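Local atomic coordinates of bile acid 7a-dehydratase, BaiE (Clostridium hiranonis DSM 13275, PDB entry 4L8P), a protein that probably catalyses the 7-alpha dehydration of bile acid intermediates, a step in the conversion of primary to secondary bile acids by gut bacteria. Residues K43-K48 with W156-T161; E60-L65 with E85-L90; S100-H105 with D125-T130; T116-W121 with F144-Y149. All coordinates share one frame; numbering follows the deposited sequence. Where two conformers were deposited one is given.

Near the N terminus the long helix 22-55 supplies the first half of contact 1, and strand 155-172 supplies the second. The large loop that this closes holds the other three contacts. Contact 2 comes first inside it and closes a short loop, joining helix 58-62 and its turn to helix 83-93. Contact 3 opens only after contact 2 has closed. It pairs strand 98-111 with strand 116-129, and contact 4 pairs strand 116-129 with strand 137-152. Contacts 3 and 4 cross, because they share the middle strand. Contacts 1 and 2 meet where T64 O accepts from I158 N, and contacts 1 and 4 meet at D147.

Contact 1 of 4, residues K43-K48 with W156-T161; sequences KQLKAK and WYIKET
In the cystatin-like alpha+beta fold a long helix packs on a curved antiparallel sheet, and L45 with I158 is one place where the two layers meet. L45 lies on helix 22-55, I158 on strand 155-172, the last strand of the sheet within this chain. The two segment axes approach to 8.7 Å, and their directions differ by 60°. L45 does most of the touching. Its CG is anti to the backbone N (chi1 168°), which carries both methyl groups out from the helix to the strand. CD2 settles on the strand backbone, 3.6 Å from W156 O. The same methyl lies 3.8 Å from I158 CG1, and the two side chains cross at a slant. It also reaches W156 CB at 4.0 Å. Beyond CB the indole of W156 turns away from L45, and its NE1 bonds to D38 on the same long helix.

K46 adds only its aliphatic part. Its CD passes I158 CD1 at 4.3 Å, a loose contact. The ammonium group goes on to a salt bridge with D147 and a cation-pi contact with W121, both on the sheet. The lysine thus ties helix to sheet by charge, where L45 does so by packing.

A bound pentaethylene glycol lies about 4 Å from the I158 side chain, which is consistent with a pocket on this side of the helix. Further along the strand, K159 and E160 both face K148 in a classic beta bulge. Past the bulge, T161 OG1 is hydrogen-bonded to D147 OD1.

Contact 2 of 4, residues E60-L65 with E85-L90; sequences ELETTL and EVTEYL
A short helix and the type I beta turn E62-L65 pack here against helix 83-93 of the SnoaL-like domain, with L61, E62 and L65 facing V86, T87 and L90. The tight part is apolar. L65 and V86 meet end on, and L65 CD1 stands 3.8 Å from V86 CB. L61 CD2 slips past T87, 3.9 Å from T87 CG2, while the two side chains run in opposite directions. The same methyl meets L90 CD1 at 4.1 Å, and those two leucines cross at about a right angle. L61 has a chi2 of 148°, off the usual staggered positions, which may mean a somewhat strained rotation. A bound pentaethylene glycol lies about 4 Å from the L90 side chain.

The looser side is at E62, which is partly exposed. E62 CB still packs on T87 CG2. It is the carboxylate end that is loose, E62 OE1 staying 3.7 Å from T87 OG1. That hydroxyl serves its own helix instead. With chi1 at 60°, OG1 is turned back to the chain and bonds to K84 O, which puts the methyl of T87 toward L61 and E62. No other chain of the assembly touches these two segments.

T63 and T64 bond back to the backbone of the short helix. T63 OG1 donates to E60 O and accepts from K48 NZ on the long helix. T64 OG1 donates to L61 O at 2.7 Å, in the carbonyl plane. L61 O is therefore gripped twice, since T64 N also donates to it, at 3.0 Å.

Contact 3 of 4, residues S100-H105 with D125-T130; sequences SMHMGH and DNLIFT
M101 and N126 form the hydrogen-bonded pair of this antiparallel hairpin, in which strand 98-111 runs beside strand 116-129. M101 N donates to N126 O at 2.8 Å. The return bond runs from N126 N to M101 O at 3.0 Å. Two CA-H...O contacts extend the pairing, and in the shorter D125 CA lies 3.2 Å from M101 O.

The neighbouring pairs, S100 with L127 and H102 with D125, are non-hydrogen-bonded and share one face of the sheet. The polar groups of S100, H102 and D125 find their partners outside the two segments. S100 OG and H102 ND1 both bond to D54 OD1 at the end of the long helix, so one carboxylate oxygen holds both and probably sets the rotation of the imidazole. S100 OG lies at the edge of the H102 ring, in its plane. D125 sends its carboxylate away to a salt bridge with R165.

What remains across this face is packing. L127 CD2 lies 3.6 Å from S100 CB and also approaches H102 CE1 obliquely. H102 CD2 meets D125 CB at 4.0 Å. A pentaethylene glycol lies about 4 Å from the H102 side chain, so this face probably lines a pocket.

The face of M101 and N126 turns to a second subunit, where M101 packs on F167 of that chain. Farther along the strand, H105 NE2 binds a nickel ion together with H105 of the other two subunits. M101 and M103 are both selenomethionines. M103 is bent at chi3 (-74°), and its CE comes back over the strand pair to 3.9 Å from N126 CG.

Contact 4 of 4, residues T116-W121 with F144-Y149; sequences TATGRW and FYTDKY
T116 CA touches Y149 O at the start of an antiparallel strand pair, which joins strands 116-129 and 137-152 in a hairpin of the SnoaL-like sheet. A117 follows as a hydrogen-bonded partner of Y149. Y149 N donates a nearly straight bond to A117 O (2.8 Å, 167°), while A117 CB lies beside the ring at CD2. T118 faces the other way. Its OG1 accepts from K148 NZ at 2.9 Å and also bonds to D112 OD2. A bend at chi2 (-67°) lays K148 alongside T118, pointing the same way. T118 CG2 meets T146 CG2 at 3.6 Å.

G119 pairs with D147 by two backbone bonds. It has no side chain, and the Y149 ring runs close by, its CE2 3.5 Å from G119 N. R120 runs beside T146, and T146 OG1 sits over one guanidinium face. A water accepts from R120 NH1 (2.9 Å), donates to Y145 O and bonds to T146 OG1.

W121 ends the segment. Its backbone pairs with Y145. Its indole crosses Y149 at about a right angle, and W121 NE1 donates to Y149 OH at 2.8 Å, at the ring edge. Y149 OH in turn gives a weak bond to D147 OD2, 2.6 Å away. D147 has further partners from the long helix and the last strand. The contact thus has two chemistries. One face carries T118, T146, R120, K148 and a water. The other carries aromatic rings around buried D147, and the bond between W121 and Y149, with the weak one to D147, probably helps to fix the two rings.

Contact 1 of 4, residues K43-K48 with W156-T161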
# COMPACT_ATOMS: atom_id res chain seq x y z
N LYS A 43 7.37 8.55 3.98
CA LYS A 43 6.72 7.23 3.73
C LYS A 43 7.42 6.11 4.54
O LYS A 43 6.74 5.23 5.09
CB LYS A 43 6.74 6.88 2.25
CG LYS A 43 5.88 7.80 1.40
CD LYS A 43 6.07 7.42 -0.05
CE LYS A 43 5.17 8.22 -0.96
NZ LYS A 43 5.53 7.91 -2.38
N GLN A 44 8.75 6.16 4.64
CA GLN A 44 9.51 5.14 5.40
C GLN A 44 9.35 5.30 6.91
O GLN A 44 9.30 4.32 7.64
CB GLN A 44 10.98 5.14 5.02
CG GLN A 44 11.20 4.76 3.56
CD GLN A 44 12.56 4.16 3.25
OE1 GLN A 44 13.21 3.58 4.12
NE2 GLN A 44 12.95 4.24 1.99
N LEU A 45 9.21 6.55 7.35
CA LEU A 45 8.95 6.88 8.75
C LEU A 45 7.62 6.28 9.17
O LEU A 45 7.49 5.64 10.22
CB LEU A 45 8.92 8.41 8.94
CG LEU A 45 8.38 8.98 10.26
CD1 LEU A 45 9.30 8.62 11.41
CD2 LEU A 45 8.23 10.49 10.15
N LYS A 46 6.57 6.52 8.37
CA LYS A 46 5.25 5.97 8.71
C LYS A 46 5.26 4.43 8.66
O LYS A 46 4.63 3.78 9.51
CB LYS A 46 4.17 6.53 7.80
CG LYS A 46 2.75 6.19 8.27
CD LYS A 46 2.41 6.89 9.60
CE LYS A 46 0.92 6.79 9.90
NZ LYS A 46 0.46 7.71 10.94
N ALA A 47 5.98 3.86 7.72
CA ALA A 47 6.15 2.40 7.65
C ALA A 47 6.76 1.85 8.93
O ALA A 47 6.28 0.86 9.47
CB ALA A 47 7.01 2.03 6.46
N LYS A 48 7.81 2.52 9.40
CA LYS A 48 8.48 2.13 10.63
C LYS A 48 7.52 2.25 11.82
O LYS A 48 7.50 1.36 12.68
CB LYS A 48 9.74 2.99 10.86
CG LYS A 48 10.48 2.71 12.15
CD LYS A 48 11.71 3.61 12.27
CE LYS A 48 12.39 3.48 13.63
NZ LYS A 48 13.47 4.51 13.81
N TRP A 156 13.04 13.28 9.87
CA TRP A 156 11.59 13.47 9.98
C TRP A 156 11.00 12.71 11.16
O TRP A 156 11.42 11.59 11.45
CB TRP A 156 10.89 13.04 8.68
CG TRP A 156 11.11 14.02 7.55
CD1 TRP A 156 12.02 13.92 6.55
CD2 TRP A 156 10.40 15.26 7.34
NE1 TRP A 156 11.92 15.01 5.71
CE2 TRP A 156 10.93 15.85 6.17
CE3 TRP A 156 9.35 15.92 8.02
CZ2 TRP A 156 10.45 17.09 5.65
CZ3 TRP A 156 8.87 17.14 7.50
CH2 TRP A 156 9.44 17.71 6.34
N TYR A 157 10.03 13.34 11.81
CA TYR A 157 9.30 12.79 12.94
C TYR A 157 7.81 13.05 12.79
O TYR A 157 7.40 14.00 12.16
CB TYR A 157 9.75 13.43 14.26
CG TYR A 157 11.22 13.25 14.56
CD1 TYR A 157 11.66 12.14 15.28
CD2 TYR A 157 12.16 14.18 14.15
CE1 TYR A 157 12.99 11.95 15.57
CE2 TYR A 157 13.52 14.00 14.44
CZ TYR A 157 13.92 12.88 15.15
OH TYR A 157 15.26 12.67 15.42
N ILE A 158 7.02 12.21 13.45
CA ILE A 158 5.56 12.37 13.52
C ILE A 158 5.26 13.21 14.75
O ILE A 158 5.72 12.89 15.85
CB ILE A 158 4.88 10.98 13.64
CG1 ILE A 158 5.31 10.04 12.51
CG2 ILE A 158 3.39 11.14 13.61
CD1 ILE A 158 4.87 8.61 12.73
N LYS A 159 4.46 14.27 14.55
CA LYS A 159 4.09 15.23 15.60
C LYS A 159 2.67 14.97 16.09
O LYS A 159 2.41 14.96 17.29
CB LYS A 159 4.18 16.66 15.05
CG LYS A 159 3.92 17.74 16.09
CD LYS A 159 3.85 19.13 15.45
N GLU A 160 1.75 14.73 15.15
CA GLU A 160 0.36 14.47 15.51
C GLU A 160 -0.49 14.14 14.28
O GLU A 160 -0.02 14.22 13.14
CB GLU A 160 -0.22 15.65 16.31
CG GLU A 160 -0.45 16.93 15.52
CD GLU A 160 -1.03 18.05 16.40
OE1 GLU A 160 -2.06 17.83 17.07
OE2 GLU A 160 -0.46 19.14 16.43
N THR A 161 -1.73 13.74 14.52
CA THR A 161 -2.60 13.31 13.43
C THR A 161 -4.04 13.59 13.78
O THR A 161 -4.36 14.00 14.89
CB THR A 161 -2.36 11.82 13.08
OG1 THR A 161 -2.95 11.51 11.81
CG2 THR A 161 -2.93 10.89 14.12

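Contact 2 of 4, residues E60-L65 with E85-L90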
# COMPACT_ATOMS: atom_id res chain seq x y z
N GLU A 60 11.60 1.52 20.07
CA GLU A 60 11.78 1.91 18.66
C GLU A 60 10.65 2.81 18.13
O GLU A 60 10.92 3.82 17.45
CB GLU A 60 12.00 0.68 17.76
CG GLU A 60 12.59 1.04 16.40
CD GLU A 60 13.08 -0.15 15.59
OE1 GLU A 60 12.94 -1.32 16.02
OE2 GLU A 60 13.63 0.09 14.49
N LEU A 61 9.40 2.50 18.46
CA LEU A 61 8.29 3.37 18.07
C LEU A 61 8.49 4.80 18.58
O LEU A 61 8.21 5.78 17.88
CB LEU A 61 6.97 2.84 18.58
CG LEU A 61 5.74 3.60 18.04
CD1 LEU A 61 4.60 2.60 17.94
CD2 LEU A 61 5.27 4.75 18.93
N GLU A 62 8.98 4.94 19.81
CA GLU A 62 9.23 6.25 20.39
C GLU A 62 10.15 7.13 19.53
O GLU A 62 9.97 8.34 19.48
CB GLU A 62 9.83 6.09 21.81
CG GLU A 62 9.84 7.37 22.62
CD GLU A 62 10.36 7.16 24.05
OE1 GLU A 62 10.16 6.06 24.58
OE2 GLU A 62 10.94 8.10 24.61
N THR A 63 11.09 6.53 18.81
CA THR A 63 12.03 7.26 17.94
C THR A 63 11.38 7.87 16.70
O THR A 63 11.97 8.73 16.06
CB THR A 63 13.23 6.41 17.48
OG1 THR A 63 12.81 5.41 16.53
CG2 THR A 63 13.94 5.76 18.66
N THR A 64 10.17 7.44 16.36
CA THR A 64 9.41 8.03 15.25
C THR A 64 8.65 9.31 15.63
O THR A 64 8.15 9.99 14.74
CB THR A 64 8.41 7.01 14.64
OG1 THR A 64 7.30 6.82 15.53
CG2 THR A 64 9.09 5.69 14.28
N LEU A 65 8.53 9.60 16.92
CA LEU A 65 7.74 10.71 17.44
C LEU A 65 8.65 11.90 17.65
O LEU A 65 9.83 11.77 18.08
CB LEU A 65 7.05 10.34 18.77
CG LEU A 65 6.20 9.06 18.74
CD1 LEU A 65 5.60 8.76 20.11
CD2 LEU A 65 5.12 9.15 17.67
N GLU A 85 5.04 9.15 27.21
CA GLU A 85 3.62 9.03 27.60
C GLU A 85 2.84 8.30 26.50
O GLU A 85 1.95 7.50 26.81
CB GLU A 85 2.97 10.40 27.88
CG GLU A 85 3.33 11.03 29.24
CD GLU A 85 2.53 12.29 29.55
OE1 GLU A 85 1.65 12.64 28.74
OE2 GLU A 85 2.76 12.93 30.62
N VAL A 86 3.15 8.59 25.25
CA VAL A 86 2.49 7.91 24.13
C VAL A 86 2.78 6.40 24.20
O VAL A 86 1.85 5.60 24.14
CB VAL A 86 2.90 8.46 22.77
CG1 VAL A 86 2.29 7.61 21.65
CG2 VAL A 86 2.48 9.92 22.60
N THR A 87 4.05 6.03 24.36
CA THR A 87 4.40 4.59 24.36
C THR A 87 3.96 3.87 25.63
O THR A 87 3.63 2.68 25.57
CB THR A 87 5.90 4.36 24.05
OG1 THR A 87 6.69 5.02 25.04
CG2 THR A 87 6.25 4.92 22.69
N GLU A 88 3.91 4.57 26.77
CA GLU A 88 3.29 4.00 27.97
C GLU A 88 1.81 3.68 27.78
O GLU A 88 1.33 2.64 28.21
CB GLU A 88 3.48 4.89 29.19
CG GLU A 88 4.90 4.82 29.72
CD GLU A 88 5.21 5.84 30.82
OE1 GLU A 88 4.65 6.97 30.82
OE2 GLU A 88 6.04 5.51 31.69
N TYR A 89 1.07 4.59 27.15
CA TYR A 89 -0.33 4.34 26.83
C TYR A 89 -0.44 3.12 25.89
O TYR A 89 -1.24 2.21 26.14
CB TYR A 89 -1.00 5.58 26.19
CG TYR A 89 -2.36 5.23 25.58
CD1 TYR A 89 -3.51 5.16 26.39
CD2 TYR A 89 -2.49 4.92 24.23
CE1 TYR A 89 -4.75 4.80 25.85
CE2 TYR A 89 -3.72 4.55 23.69
CZ TYR A 89 -4.84 4.49 24.50
OH TYR A 89 -6.04 4.12 23.95
N LEU A 90 0.33 3.12 24.81
CA LEU A 90 0.20 2.07 23.80
C LEU A 90 0.55 0.68 24.35
O LEU A 90 -0.15 -0.30 24.06
CB LEU A 90 1.03 2.37 22.56
CG LEU A 90 0.58 3.57 21.71
CD1 LEU A 90 1.61 3.83 20.62
CD2 LEU A 90 -0.80 3.37 21.09

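Contact 3 of 4, residues S100-H105 with D125-T130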
# COMPACT_ATOMS: atom_id res chain seq x y z
N SER A 100 -2.42 -7.01 16.55
CA SER A 100 -2.89 -5.86 15.76
C SER A 100 -2.21 -5.84 14.39
O SER A 100 -1.06 -6.26 14.23
CB SER A 100 -2.64 -4.53 16.47
OG SER A 100 -1.26 -4.29 16.66
N MSE A 101 -2.95 -5.35 13.41
CA MSE A 101 -2.43 -5.08 12.07
C MSE A 101 -2.99 -3.76 11.61
O MSE A 101 -4.18 -3.67 11.31
CB MSE A 101 -2.76 -6.25 11.12
CG MSE A 101 -1.80 -7.44 11.31
SE MSE A 101 -2.42 -9.08 10.43
CE MSE A 101 -2.22 -8.32 8.61
N HIS A 102 -2.13 -2.73 11.55
CA HIS A 102 -2.47 -1.41 11.02
C HIS A 102 -1.78 -1.27 9.68
O HIS A 102 -0.55 -1.16 9.61
CB HIS A 102 -1.96 -0.33 11.98
CG HIS A 102 -2.65 -0.34 13.30
ND1 HIS A 102 -2.28 -1.19 14.32
CD2 HIS A 102 -3.67 0.42 13.78
CE1 HIS A 102 -3.08 -1.00 15.35
NE2 HIS A 102 -3.91 -0.01 15.07
N MSE A 103 -2.58 -1.32 8.62
CA MSE A 103 -2.10 -1.42 7.24
C MSE A 103 -2.38 -0.11 6.53
O MSE A 103 -3.55 0.24 6.28
CB MSE A 103 -2.79 -2.61 6.58
CG MSE A 103 -2.31 -3.91 7.26
SE MSE A 103 -3.44 -5.44 6.72
CE MSE A 103 -4.98 -4.94 7.81
N GLY A 104 -1.32 0.63 6.23
CA GLY A 104 -1.42 1.89 5.52
C GLY A 104 -1.41 1.68 4.01
O GLY A 104 -0.66 0.82 3.46
N HIS A 105 -2.23 2.49 3.35
CA HIS A 105 -2.35 2.51 1.90
C HIS A 105 -2.33 3.93 1.35
O HIS A 105 -2.68 4.91 2.05
CB HIS A 105 -3.67 1.90 1.41
CG HIS A 105 -4.00 0.58 2.00
ND1 HIS A 105 -4.46 0.45 3.30
CD2 HIS A 105 -3.93 -0.67 1.49
CE1 HIS A 105 -4.69 -0.82 3.55
NE2 HIS A 105 -4.36 -1.51 2.48
N ASP A 125 -7.41 -1.44 9.83
CA ASP A 125 -6.95 -2.04 11.06
C ASP A 125 -7.73 -3.31 11.36
O ASP A 125 -8.93 -3.39 11.11
CB ASP A 125 -7.05 -1.08 12.24
CG ASP A 125 -8.42 -0.53 12.44
OD1 ASP A 125 -8.91 0.16 11.54
OD2 ASP A 125 -9.01 -0.75 13.53
N ASN A 126 -7.01 -4.33 11.82
CA ASN A 126 -7.60 -5.57 12.29
C ASN A 126 -6.96 -5.87 13.65
O ASN A 126 -5.74 -5.76 13.82
CB ASN A 126 -7.27 -6.74 11.37
CG ASN A 126 -7.83 -6.62 9.95
OD1 ASN A 126 -8.68 -5.77 9.62
ND2 ASN A 126 -7.35 -7.48 9.10
N LEU A 127 -7.81 -6.16 14.64
CA LEU A 127 -7.37 -6.47 16.00
C LEU A 127 -7.98 -7.80 16.39
O LEU A 127 -9.16 -8.05 16.11
CB LEU A 127 -7.79 -5.38 16.99
CG LEU A 127 -7.56 -3.91 16.62
CD1 LEU A 127 -8.18 -3.07 17.74
CD2 LEU A 127 -6.09 -3.57 16.39
N ILE A 128 -7.17 -8.65 17.03
CA ILE A 128 -7.61 -9.95 17.55
C ILE A 128 -7.11 -10.13 18.99
O ILE A 128 -5.92 -10.01 19.26
CB ILE A 128 -7.08 -11.12 16.69
CG1 ILE A 128 -7.61 -11.01 15.24
CG2 ILE A 128 -7.41 -12.48 17.32
CD1 ILE A 128 -6.91 -11.89 14.23
N PHE A 129 -8.03 -10.38 19.91
CA PHE A 129 -7.69 -10.68 21.30
C PHE A 129 -7.66 -12.21 21.47
O PHE A 129 -8.65 -12.89 21.20
CB PHE A 129 -8.69 -10.02 22.24
CG PHE A 129 -8.57 -8.52 22.27
CD1 PHE A 129 -9.28 -7.73 21.36
CD2 PHE A 129 -7.73 -7.90 23.20
CE1 PHE A 129 -9.15 -6.35 21.38
CE2 PHE A 129 -7.60 -6.52 23.22
CZ PHE A 129 -8.32 -5.74 22.32
N THR A 130 -6.53 -12.74 21.94
CA THR A 130 -6.33 -14.19 22.00
C THR A 130 -6.55 -14.78 23.37
O THR A 130 -6.74 -15.99 23.49
CB THR A 130 -4.89 -14.58 21.57
OG1 THR A 130 -3.95 -13.92 22.40
CG2 THR A 130 -4.65 -14.16 20.12

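Contact 4 of 4, residues T116-W121 with F144-Y149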
# COMPACT_ATOMS: atom_id res chain seq x y z
N THR A 116 8.43 20.99 7.65
CA THR A 116 7.07 20.58 8.00
C THR A 116 6.42 19.91 6.81
O THR A 116 6.73 20.20 5.65
CB THR A 116 6.18 21.77 8.48
OG1 THR A 116 5.99 22.69 7.40
CG2 THR A 116 6.75 22.44 9.67
N ALA A 117 5.49 19.00 7.11
CA ALA A 117 4.78 18.29 6.06
C ALA A 117 3.50 17.71 6.58
O ALA A 117 3.32 17.61 7.82
CB ALA A 117 5.68 17.19 5.50
N THR A 118 2.66 17.30 5.64
CA THR A 118 1.34 16.72 5.91
C THR A 118 1.27 15.41 5.15
O THR A 118 1.75 15.34 4.02
CB THR A 118 0.21 17.67 5.45
OG1 THR A 118 0.31 18.92 6.16
CG2 THR A 118 -1.19 17.08 5.69
N GLY A 119 0.65 14.38 5.73
CA GLY A 119 0.49 13.12 5.05
C GLY A 119 -0.87 12.49 5.26
O GLY A 119 -1.22 12.17 6.40
N ARG A 120 -1.61 12.30 4.18
CA ARG A 120 -2.83 11.52 4.22
C ARG A 120 -2.51 10.05 4.01
O ARG A 120 -1.72 9.68 3.12
CB ARG A 120 -3.84 11.97 3.19
CG ARG A 120 -4.24 13.43 3.29
CD ARG A 120 -5.32 13.66 2.24
NE ARG A 120 -5.97 14.95 2.33
CZ ARG A 120 -7.12 15.23 2.96
NH1 ARG A 120 -7.82 14.32 3.64
NH2 ARG A 120 -7.59 16.47 2.91
N TRP A 121 -3.14 9.22 4.84
CA TRP A 121 -2.97 7.79 4.77
C TRP A 121 -4.33 7.15 4.87
O TRP A 121 -5.17 7.61 5.63
CB TRP A 121 -2.09 7.25 5.90
CG TRP A 121 -0.64 7.66 5.77
CD1 TRP A 121 -0.06 8.81 6.24
CD2 TRP A 121 0.37 6.95 5.07
NE1 TRP A 121 1.25 8.85 5.88
CE2 TRP A 121 1.57 7.71 5.18
CE3 TRP A 121 0.42 5.71 4.42
CZ2 TRP A 121 2.78 7.26 4.61
CZ3 TRP A 121 1.62 5.26 3.89
CH2 TRP A 121 2.80 6.02 4.02
N PHE A 144 -9.45 7.40 7.47
CA PHE A 144 -8.63 8.36 6.72
C PHE A 144 -7.88 9.19 7.77
O PHE A 144 -8.51 9.92 8.52
CB PHE A 144 -9.51 9.29 5.89
CG PHE A 144 -10.34 8.59 4.85
CD1 PHE A 144 -9.73 7.84 3.87
CD2 PHE A 144 -11.74 8.72 4.84
CE1 PHE A 144 -10.48 7.21 2.88
CE2 PHE A 144 -12.50 8.10 3.85
CZ PHE A 144 -11.85 7.34 2.89
N TYR A 145 -6.56 9.09 7.76
CA TYR A 145 -5.67 9.84 8.67
C TYR A 145 -5.03 10.98 7.91
O TYR A 145 -4.70 10.84 6.71
CB TYR A 145 -4.57 8.92 9.20
CG TYR A 145 -4.97 8.18 10.45
CD1 TYR A 145 -5.76 7.04 10.39
CD2 TYR A 145 -4.61 8.65 11.72
CE1 TYR A 145 -6.16 6.38 11.54
CE2 TYR A 145 -5.01 7.98 12.88
CZ TYR A 145 -5.78 6.85 12.78
OH TYR A 145 -6.18 6.18 13.91
N THR A 146 -4.89 12.11 8.58
CA THR A 146 -4.06 13.21 8.11
C THR A 146 -3.01 13.54 9.18
O THR A 146 -3.31 14.16 10.20
CB THR A 146 -4.92 14.44 7.73
OG1 THR A 146 -5.88 14.03 6.75
CG2 THR A 146 -4.05 15.52 7.15
N ASP A 147 -1.77 13.13 8.91
CA ASP A 147 -0.62 13.28 9.82
C ASP A 147 0.05 14.63 9.60
O ASP A 147 0.02 15.15 8.47
CB ASP A 147 0.48 12.27 9.52
CG ASP A 147 0.12 10.82 9.80
OD1 ASP A 147 -0.93 10.51 10.45
OD2 ASP A 147 0.92 9.95 9.42
N LYS A 148 0.71 15.12 10.64
CA LYS A 148 1.59 16.28 10.55
C LYS A 148 2.99 15.81 10.98
O LYS A 148 3.15 15.14 12.03
CB LYS A 148 1.13 17.43 11.44
CG LYS A 148 -0.27 17.95 11.13
CD LYS A 148 -0.31 18.63 9.77
CE LYS A 148 -1.72 19.00 9.32
NZ LYS A 148 -1.63 19.83 8.09
N TYR A 149 4.00 16.22 10.21
CA TYR A 149 5.39 15.81 10.43
C TYR A 149 6.25 17.04 10.58
O TYR A 149 5.95 18.13 10.07
CB TYR A 149 5.94 14.98 9.26
CG TYR A 149 5.06 13.84 8.80
CD1 TYR A 149 5.05 12.61 9.47
CD2 TYR A 149 4.21 14.00 7.74
CE1 TYR A 149 4.20 11.57 9.05
CE2 TYR A 149 3.38 12.97 7.32
CZ TYR A 149 3.39 11.75 7.98
OH TYR A 149 2.55 10.71 7.55
O HOH W 1 -6.94 11.75 4.79